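Local coordinates for Ice-binding protein isoform1a (Antarctomyces psychrotrophicus, PDB 7BWX), which probably binds to ice crystals, recognising water positions on their prism planes, as an antifreeze protein of an Antarctic ascomycete fungus, at residues G112-D117 / S140-T145; N152-V157 / N172-A177. The protein carries 1 engineered substitution. All coordinates share one frame; numbering follows the deposited sequence.

Interaction 1 of 2, residues G112-D117 / S140-T145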
ATOM      1  N   GLY A 112      -1.659 -16.695   4.726  1.00 21.79           N
ATOM      2  CA  GLY A 112      -2.404 -17.427   3.689  1.00 20.22           C
ATOM      3  C   GLY A 112      -2.851 -16.503   2.590  1.00 19.80           C
ATOM      4  O   GLY A 112      -2.054 -15.667   2.165  1.00 20.62           O
ATOM      5  N   VAL A 113      -4.079 -16.626   2.146  1.00 17.78           N
ATOM      6  CA  VAL A 113      -4.534 -15.941   0.927  1.00 19.08           C
ATOM      7  C   VAL A 113      -5.774 -15.150   1.279  1.00 20.51           C
ATOM      8  O   VAL A 113      -6.697 -15.711   1.880  1.00 20.56           O
ATOM      9  CB  VAL A 113      -4.805 -16.936  -0.224  1.00 19.59           C
ATOM     10  CG1 VAL A 113      -5.373 -16.235  -1.446  1.00 20.67           C
ATOM     11  CG2 VAL A 113      -3.564 -17.711  -0.559  1.00 19.56           C
ATOM     12  N   LEU A 114      -5.819 -13.915   0.813  1.00 18.43           N
ATOM     13  CA  LEU A 114      -7.027 -13.089   0.856  1.00 18.39           C
ATOM     14  C   LEU A 114      -7.510 -12.870  -0.568  1.00 18.19           C
ATOM     15  O   LEU A 114      -6.721 -12.441  -1.414  1.00 18.31           O
ATOM     16  CB  LEU A 114      -6.694 -11.776   1.598  1.00 21.02           C
ATOM     17  CG  LEU A 114      -7.746 -10.657   1.506  1.00 22.86           C
ATOM     18  CD1 LEU A 114      -9.074 -11.111   2.106  1.00 25.93           C
ATOM     19  CD2 LEU A 114      -7.269  -9.452   2.283  1.00 25.45           C
ATOM     20  N   THR A 115      -8.798 -13.078  -0.794  1.00 18.63           N
ATOM     21  CA  THR A 115      -9.435 -12.947  -2.105  1.00 18.03           C
ATOM     22  C   THR A 115     -10.321 -11.725  -2.083  1.00 18.12           C
ATOM     23  O   THR A 115     -11.147 -11.632  -1.212  1.00 21.61           O
ATOM     24  CB  THR A 115     -10.199 -14.221  -2.471  1.00 19.01           C
ATOM     25  OG1 THR A 115      -9.286 -15.322  -2.423  1.00 19.78           O
ATOM     26  CG2 THR A 115     -10.772 -14.086  -3.854  1.00 20.58           C
ATOM     27  N   LEU A 116     -10.133 -10.841  -3.044  1.00 18.27           N
ATOM     28  CA  LEU A 116     -10.987  -9.677  -3.263  1.00 19.92           C
ATOM     29  C   LEU A 116     -11.850  -9.978  -4.478  1.00 21.09           C
ATOM     30  O   LEU A 116     -11.323 -10.088  -5.585  1.00 19.13           O
ATOM     31  CB  LEU A 116     -10.115  -8.452  -3.438  1.00 19.49           C
ATOM     32  CG  LEU A 116      -9.181  -8.234  -2.258  1.00 21.68           C
ATOM     33  CD1 LEU A 116      -8.278  -7.043  -2.544  1.00 22.88           C
ATOM     34  CD2 LEU A 116      -9.970  -8.024  -0.975  1.00 23.52           C
ATOM     35  N   ASP A 117     -13.151 -10.108  -4.216  1.00 22.21           N
ATOM     36  CA  ASP A 117     -14.178 -10.536  -5.197  1.00 20.28           C
ATOM     37  C   ASP A 117     -14.920  -9.324  -5.723  1.00 19.19           C
ATOM     38  O   ASP A 117     -15.706  -8.766  -5.019  1.00 22.57           O
ATOM     39  CB  ASP A 117     -15.088 -11.547  -4.518  1.00 22.71           C
ATOM     40  CG  ASP A 117     -16.218 -12.090  -5.388  1.00 24.47           C
ATOM     41  OD1 ASP A 117     -16.292 -11.729  -6.566  1.00 22.50           O
ATOM     42  OD2 ASP A 117     -17.047 -12.826  -4.810  1.00 30.02           O
ATOM     43  N   SER A 140       2.491 -14.929   2.037  1.00 16.38           N
ATOM     44  CA  SER A 140       1.062 -14.574   1.998  1.00 14.37           C
ATOM     45  C   SER A 140       0.748 -13.934   0.643  1.00 14.62           C
ATOM     46  O   SER A 140       1.666 -13.394  -0.003  1.00 15.95           O
ATOM     47  CB  SER A 140       0.661 -13.686   3.188  1.00 15.38           C
ATOM     48  OG  SER A 140       1.302 -12.413   3.119  1.00 14.78           O
ATOM     49  N   SER A 141      -0.506 -13.926   0.239  1.00 14.99           N
ATOM     50  CA  SER A 141      -0.905 -13.330  -1.045  1.00 15.76           C
ATOM     51  C   SER A 141      -2.298 -12.768  -1.009  1.00 15.63           C
ATOM     52  O   SER A 141      -3.205 -13.328  -0.376  1.00 17.45           O
ATOM     53  CB  SER A 141      -0.782 -14.345  -2.146  1.00 17.01           C
ATOM     54  OG  SER A 141      -0.758 -13.690  -3.393  1.00 15.13           O
ATOM     55  N   ILE A 142      -2.462 -11.716  -1.753  1.00 15.15           N
ATOM     56  CA  ILE A 142      -3.775 -11.110  -2.036  1.00 16.64           C
ATOM     57  C   ILE A 142      -4.068 -11.333  -3.511  1.00 17.84           C
ATOM     58  O   ILE A 142      -3.223 -10.992  -4.341  1.00 17.62           O
ATOM     59  CB  ILE A 142      -3.758  -9.622  -1.647  1.00 17.93           C
ATOM     60  CG1 ILE A 142      -3.519  -9.480  -0.145  1.00 20.28           C
ATOM     61  CG2 ILE A 142      -5.051  -8.933  -2.089  1.00 19.36           C
ATOM     62  CD1 ILE A 142      -2.977  -8.143   0.291  1.00 21.85           C
ATOM     63  N   ILE A 143      -5.234 -11.847  -3.823  1.00 16.94           N
ATOM     64  CA  ILE A 143      -5.633 -12.134  -5.223  1.00 19.49           C
ATOM     65  C   ILE A 143      -6.949 -11.427  -5.538  1.00 19.29           C
ATOM     66  O   ILE A 143      -7.758 -11.094  -4.601  1.00 18.02           O
ATOM     67  CB  ILE A 143      -5.713 -13.656  -5.456  1.00 20.50           C
ATOM     68  CG1 ILE A 143      -6.824 -14.331  -4.663  1.00 20.76           C
ATOM     69  CG2 ILE A 143      -4.374 -14.312  -5.192  1.00 22.19           C
ATOM     70  CD1 ILE A 143      -6.955 -15.809  -4.997  1.00 24.04           C
ATOM     71  N   LEU A 144      -7.135 -11.188  -6.813  1.00 17.52           N
ATOM     72  CA  LEU A 144      -8.294 -10.477  -7.361  1.00 19.42           C
ATOM     73  C   LEU A 144      -9.149 -11.460  -8.163  1.00 22.54           C
ATOM     74  O   LEU A 144      -8.576 -12.101  -9.044  1.00 20.50           O
ATOM     75  CB  LEU A 144      -7.769  -9.388  -8.289  1.00 20.71           C
ATOM     76  CG  LEU A 144      -6.730  -8.442  -7.683  1.00 20.07           C
ATOM     77  CD1 LEU A 144      -6.193  -7.518  -8.759  1.00 21.52           C
ATOM     78  CD2 LEU A 144      -7.299  -7.683  -6.492  1.00 21.25           C
ATOM     79  N   THR A 145     -10.460 -11.468  -7.969  1.00 21.57           N
ATOM     80  CA  THR A 145     -11.362 -12.301  -8.812  1.00 23.99           C
ATOM     81  C   THR A 145     -12.516 -11.454  -9.332  1.00 24.95           C
ATOM     82  O   THR A 145     -12.807 -10.391  -8.743  1.00 20.46           O
ATOM     83  CB  THR A 145     -11.850 -13.518  -8.027  1.00 23.30           C
ATOM     84  OG1 THR A 145     -12.643 -13.007  -6.952  1.00 23.11           O
ATOM     85  CG2 THR A 145     -10.701 -14.357  -7.513  1.00 26.85           C
TER
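Ile-143 and Thr-115 meet because their first torsions turn them together: Ile-143 holds CG1 between its backbone N and carbonyl carbon (chi1 66°), and Thr-115 places OG1 beside its backbone N, anti to the carbonyl carbon (chi1 -57°), which leaves CG2 anti to the N. The Ile-143 side chain thus leans towards strand 113-117, and its CG1 lies 3.5 Å from Thr-115 OG1. Its tip, CD1, reaches on to Val-113 CG1 at 3.9 Å. The other branch of Thr-115 reaches the next pair on the same face, where CG2 packs against CG2 of Thr-145 at 3.7 Å, the two side chains crossing at about a right angle. An alanine here would remove both branches, and would probably leave the Thr-145 methyl without its mate across the strands and the Ile-143 tip with Val-113 but not Thr-115 beside it, opening a gap between them.

Beneath this face the strands run parallel and in register, joined by five backbone hydrogen bonds that begin with Ser-141 N to Gly-112 O and end with Thr-145 N to Leu-116 O. Leu-114, Leu-116, Ile-142 and Leu-144 occupy the reverse face. There Leu-116 CD1 touches Ile-142 CG2 at 3.8 Å and Leu-144 CD2 at 4.1 Å, while strand 153-157 packs against Leu-114, Leu-116 and Ile-142. Asp-117 turns its OD1 to Ala-119 N and Asn-146 ND2. The pairing is therefore two-sided, with largely buried aliphatic groups facing the solenoid interior and a more accessible mixture of methyls and hydroxyls on the face of Val-113, Thr-115 and Ile-143.

Interaction 2 of 2, residues N152-V157 / N172-A177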
ATOM      1  N   ASN A 152      -8.179  -0.158  -7.108  1.00 18.91           N
ATOM      2  CA  ASN A 152      -9.418   0.175  -6.360  1.00 18.21           C
ATOM      3  C   ASN A 152      -9.379  -0.437  -4.963  1.00 17.22           C
ATOM      4  O   ASN A 152     -10.439  -0.453  -4.291  1.00 17.10           O
ATOM      5  CB  ASN A 152     -10.683  -0.288  -7.102  1.00 22.56           C
ATOM      6  CG  ASN A 152     -10.992   0.513  -8.353  1.00 23.86           C
ATOM      7  OD1 ASN A 152     -10.473   1.600  -8.566  1.00 25.69           O
ATOM      8  ND2 ASN A 152     -11.918   0.005  -9.143  1.00 24.80           N
ATOM      9  N   VAL A 153      -8.186  -0.818  -4.493  1.00 14.94           N
ATOM     10  CA  VAL A 153      -7.957  -1.414  -3.171  1.00 15.13           C
ATOM     11  C   VAL A 153      -7.066  -0.470  -2.377  1.00 16.14           C
ATOM     12  O   VAL A 153      -6.026  -0.080  -2.917  1.00 15.05           O
ATOM     13  CB  VAL A 153      -7.303  -2.790  -3.357  1.00 15.45           C
ATOM     14  CG1 VAL A 153      -6.944  -3.385  -2.024  1.00 15.46           C
ATOM     15  CG2 VAL A 153      -8.204  -3.710  -4.168  1.00 16.38           C
ATOM     16  N   PHE A 154      -7.484  -0.103  -1.171  1.00 15.35           N
ATOM     17  CA  PHE A 154      -6.783   0.852  -0.274  1.00 15.16           C
ATOM     18  C   PHE A 154      -6.614   0.203   1.090  1.00 15.46           C
ATOM     19  O   PHE A 154      -7.624  -0.188   1.742  1.00 16.32           O
ATOM     20  CB  PHE A 154      -7.596   2.146  -0.194  1.00 16.41           C
ATOM     21  CG  PHE A 154      -7.814   2.762  -1.546  1.00 17.17           C
ATOM     22  CD1 PHE A 154      -6.869   3.622  -2.078  1.00 17.62           C
ATOM     23  CD2 PHE A 154      -8.942   2.470  -2.284  1.00 17.08           C
ATOM     24  CE1 PHE A 154      -7.044   4.191  -3.330  1.00 18.58           C
ATOM     25  CE2 PHE A 154      -9.106   3.021  -3.547  1.00 17.44           C
ATOM     26  CZ  PHE A 154      -8.163   3.883  -4.065  1.00 18.42           C
ATOM     27  N   TRP A 155      -5.368   0.063   1.498  1.00 13.77           N
ATOM     28  CA  TRP A 155      -4.959  -0.405   2.832  1.00 13.58           C
ATOM     29  C   TRP A 155      -4.618   0.837   3.675  1.00 14.00           C
ATOM     30  O   TRP A 155      -3.564   1.441   3.447  1.00 14.42           O
ATOM     31  CB  TRP A 155      -3.756  -1.337   2.728  1.00 13.49           C
ATOM     32  CG  TRP A 155      -4.032  -2.509   1.852  1.00 15.91           C
ATOM     33  CD1 TRP A 155      -3.746  -2.660   0.517  1.00 17.45           C
ATOM     34  CD2 TRP A 155      -4.775  -3.668   2.241  1.00 16.52           C
ATOM     35  NE1 TRP A 155      -4.210  -3.872   0.077  1.00 18.91           N
ATOM     36  CE2 TRP A 155      -4.834  -4.516   1.114  1.00 17.11           C
ATOM     37  CE3 TRP A 155      -5.295  -4.105   3.462  1.00 17.98           C
ATOM     38  CZ2 TRP A 155      -5.487  -5.748   1.158  1.00 18.70           C
ATOM     39  CZ3 TRP A 155      -5.965  -5.303   3.497  1.00 18.28           C
ATOM     40  CH2 TRP A 155      -6.067  -6.102   2.351  1.00 19.59           C
ATOM     41  N   ILE A 156      -5.550   1.282   4.497  1.00 14.84           N
ATOM     42  CA  ILE A 156      -5.389   2.515   5.320  1.00 12.39           C
ATOM     43  C   ILE A 156      -4.839   2.062   6.658  1.00 13.03           C
ATOM     44  O   ILE A 156      -5.612   1.483   7.508  1.00 14.14           O
ATOM     45  CB  ILE A 156      -6.701   3.305   5.440  1.00 12.76           C
ATOM     46  CG1 ILE A 156      -7.361   3.547   4.090  1.00 12.65           C
ATOM     47  CG2 ILE A 156      -6.448   4.604   6.189  1.00 14.48           C
ATOM     48  CD1 ILE A 156      -6.519   4.298   3.107  1.00 14.52           C
ATOM     49  N   VAL A 157      -3.518   2.120   6.781  1.00 11.86           N
ATOM     50  CA  VAL A 157      -2.805   1.517   7.929  1.00 13.31           C
ATOM     51  C   VAL A 157      -2.594   2.605   8.997  1.00 13.57           C
ATOM     52  O   VAL A 157      -1.797   3.572   8.747  1.00 12.90           O
ATOM     53  CB  VAL A 157      -1.503   0.881   7.460  1.00 12.61           C
ATOM     54  CG1 VAL A 157      -0.721   0.299   8.618  1.00 12.91           C
ATOM     55  CG2 VAL A 157      -1.751  -0.198   6.391  1.00 14.72           C
ATOM     56  N   ASN A 172      -3.166  -0.122  -2.830  1.00 14.51           N
ATOM     57  CA  ASN A 172      -2.480   1.123  -2.381  1.00 15.08           C
ATOM     58  C   ASN A 172      -2.373   1.082  -0.859  1.00 14.43           C
ATOM     59  O   ASN A 172      -3.395   1.058  -0.180  1.00 15.57           O
ATOM     60  CB  ASN A 172      -3.243   2.329  -2.921  1.00 16.41           C
ATOM     61  CG  ASN A 172      -3.329   2.330  -4.430  1.00 18.27           C
ATOM     62  OD1 ASN A 172      -2.300   2.327  -5.110  1.00 20.11           O
ATOM     63  ND2 ASN A 172      -4.545   2.355  -4.957  1.00 19.24           N
ATOM     64  N   VAL A 173      -1.154   0.960  -0.369  1.00 13.36           N
ATOM     65  CA  VAL A 173      -0.838   0.945   1.056  1.00 13.99           C
ATOM     66  C   VAL A 173      -0.589   2.403   1.422  1.00 14.72           C
ATOM     67  O   VAL A 173       0.412   2.947   0.979  1.00 13.91           O
ATOM     68  CB  VAL A 173       0.360   0.059   1.384  1.00 15.06           C
ATOM     69  CG1 VAL A 173       0.625   0.071   2.880  1.00 15.99           C
ATOM     70  CG2 VAL A 173       0.182  -1.384   0.874  1.00 16.07           C
ATOM     71  N   ILE A 174      -1.483   2.973   2.223  1.00 14.15           N
ATOM     72  CA  ILE A 174      -1.374   4.353   2.758  1.00 14.14           C
ATOM     73  C   ILE A 174      -1.232   4.243   4.265  1.00 11.80           C
ATOM     74  O   ILE A 174      -2.201   3.980   4.963  1.00 13.11           O
ATOM     75  CB  ILE A 174      -2.555   5.203   2.317  1.00 13.91           C
ATOM     76  CG1 ILE A 174      -2.905   4.946   0.853  1.00 15.29           C
ATOM     77  CG2 ILE A 174      -2.219   6.653   2.597  1.00 14.30           C
ATOM     78  CD1 ILE A 174      -4.046   5.833   0.346  1.00 16.95           C
ATOM     79  N   ALA A 175       0.000   4.240   4.722  1.00 11.54           N
ATOM     80  CA  ALA A 175       0.311   4.070   6.146  1.00 11.90           C
ATOM     81  C   ALA A 175       0.533   5.429   6.816  1.00 12.17           C
ATOM     82  O   ALA A 175       1.181   6.290   6.238  1.00 12.67           O
ATOM     83  CB  ALA A 175       1.534   3.225   6.285  1.00 12.13           C
ATOM     84  N   ASN A 176       0.126   5.534   8.068  1.00 12.58           N
ATOM     85  CA  ASN A 176       0.329   6.745   8.888  1.00 12.43           C
ATOM     86  C   ASN A 176       1.813   6.936   9.153  1.00 13.01           C
ATOM     87  O   ASN A 176       2.275   8.077   9.144  1.00 12.34           O
ATOM     88  CB  ASN A 176      -0.411   6.606  10.187  1.00 13.70           C
ATOM     89  CG  ASN A 176      -0.437   7.908  10.952  1.00 14.19           C
ATOM     90  OD1 ASN A 176      -0.991   8.866  10.450  1.00 14.10           O
ATOM     91  ND2 ASN A 176       0.190   7.917  12.122  1.00 14.55           N
ATOM     92  N   ALA A 177       2.549   5.849   9.331  1.00 13.04           N
ATOM     93  CA  ALA A 177       3.976   5.885   9.696  1.00 12.79           C
ATOM     94  C   ALA A 177       4.779   4.988   8.723  1.00 13.53           C
ATOM     95  O   ALA A 177       4.806   5.307   7.540  1.00 14.95           O
ATOM     96  CB  ALA A 177       4.096   5.497  11.127  1.00 12.06           C
TER
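Asn-172 grips strand 153-157 through both its backbone N and its backbone O: the N donates to Val-153 O in an almost straight bond (N-H...O 178°), and the O accepts from Trp-155 N at 2.8 Å. The alternation continues with Ile-174 N to Trp-155 O and Val-157 N to Ile-174 O, and closes with Asn-176 N on Val-157 O at 2.8 Å. CA-H groups of Phe-154, Ile-156 and Ala-175 add contacts to carbonyls of this set.

Asn-172 also lies alongside Phe-154, pointing the same way, with ND2 3.5 Å from CE1 and the amide and ring planes 39° apart. Further along this face the CD1 tips of Ile-156 and Ile-174 meet at 4.0 Å, and Ile-174 CD1 also approaches the edge of the Phe-154 ring. Helix 61-79 packs over this side, Phe-74 and Gln-78 touching Ile-156 and Arg-71 touching Ile-174.

On the other face, Trp-155 CD1 packs against Val-173 CG2 at 4.1 Å, and CB of Val-157 lies 4.0 Å from CB of Ala-175. The indole is held by a bond from NE1 to Glu-170 O and by stacking on Phe-128, so that its rotation is fixed in the interior. In-register parallel pairing of strands from successive coils, with side chains of paired residues falling on the same face, is characteristic of the right-handed beta-helix to which this protein belongs.

Overall arrangement
Both interactions join parallel, in-register strands from successive coils, but they lie on different faces of the solenoid. Interaction 2 is near the chain centre and almost wholly buried, since helix 61-79 packs on part of one side of its strands and the other side points into the interior. Interaction 1 is peripheral and only partly buried, with one face accessible. The two meet inside: Leu-114 CD2 and Ile-142 CD1 each come within 3.6 Å of the indole of Trp-155, at CH2 and CZ2 respectively. In keeping with its place, 152-157/172-177 is mostly aromatic and aliphatic, with the amide of Asn-172 beside Phe-154, whereas threonines, a serine and an aspartate share the outer face of 112-117/140-145 with aliphatic groups.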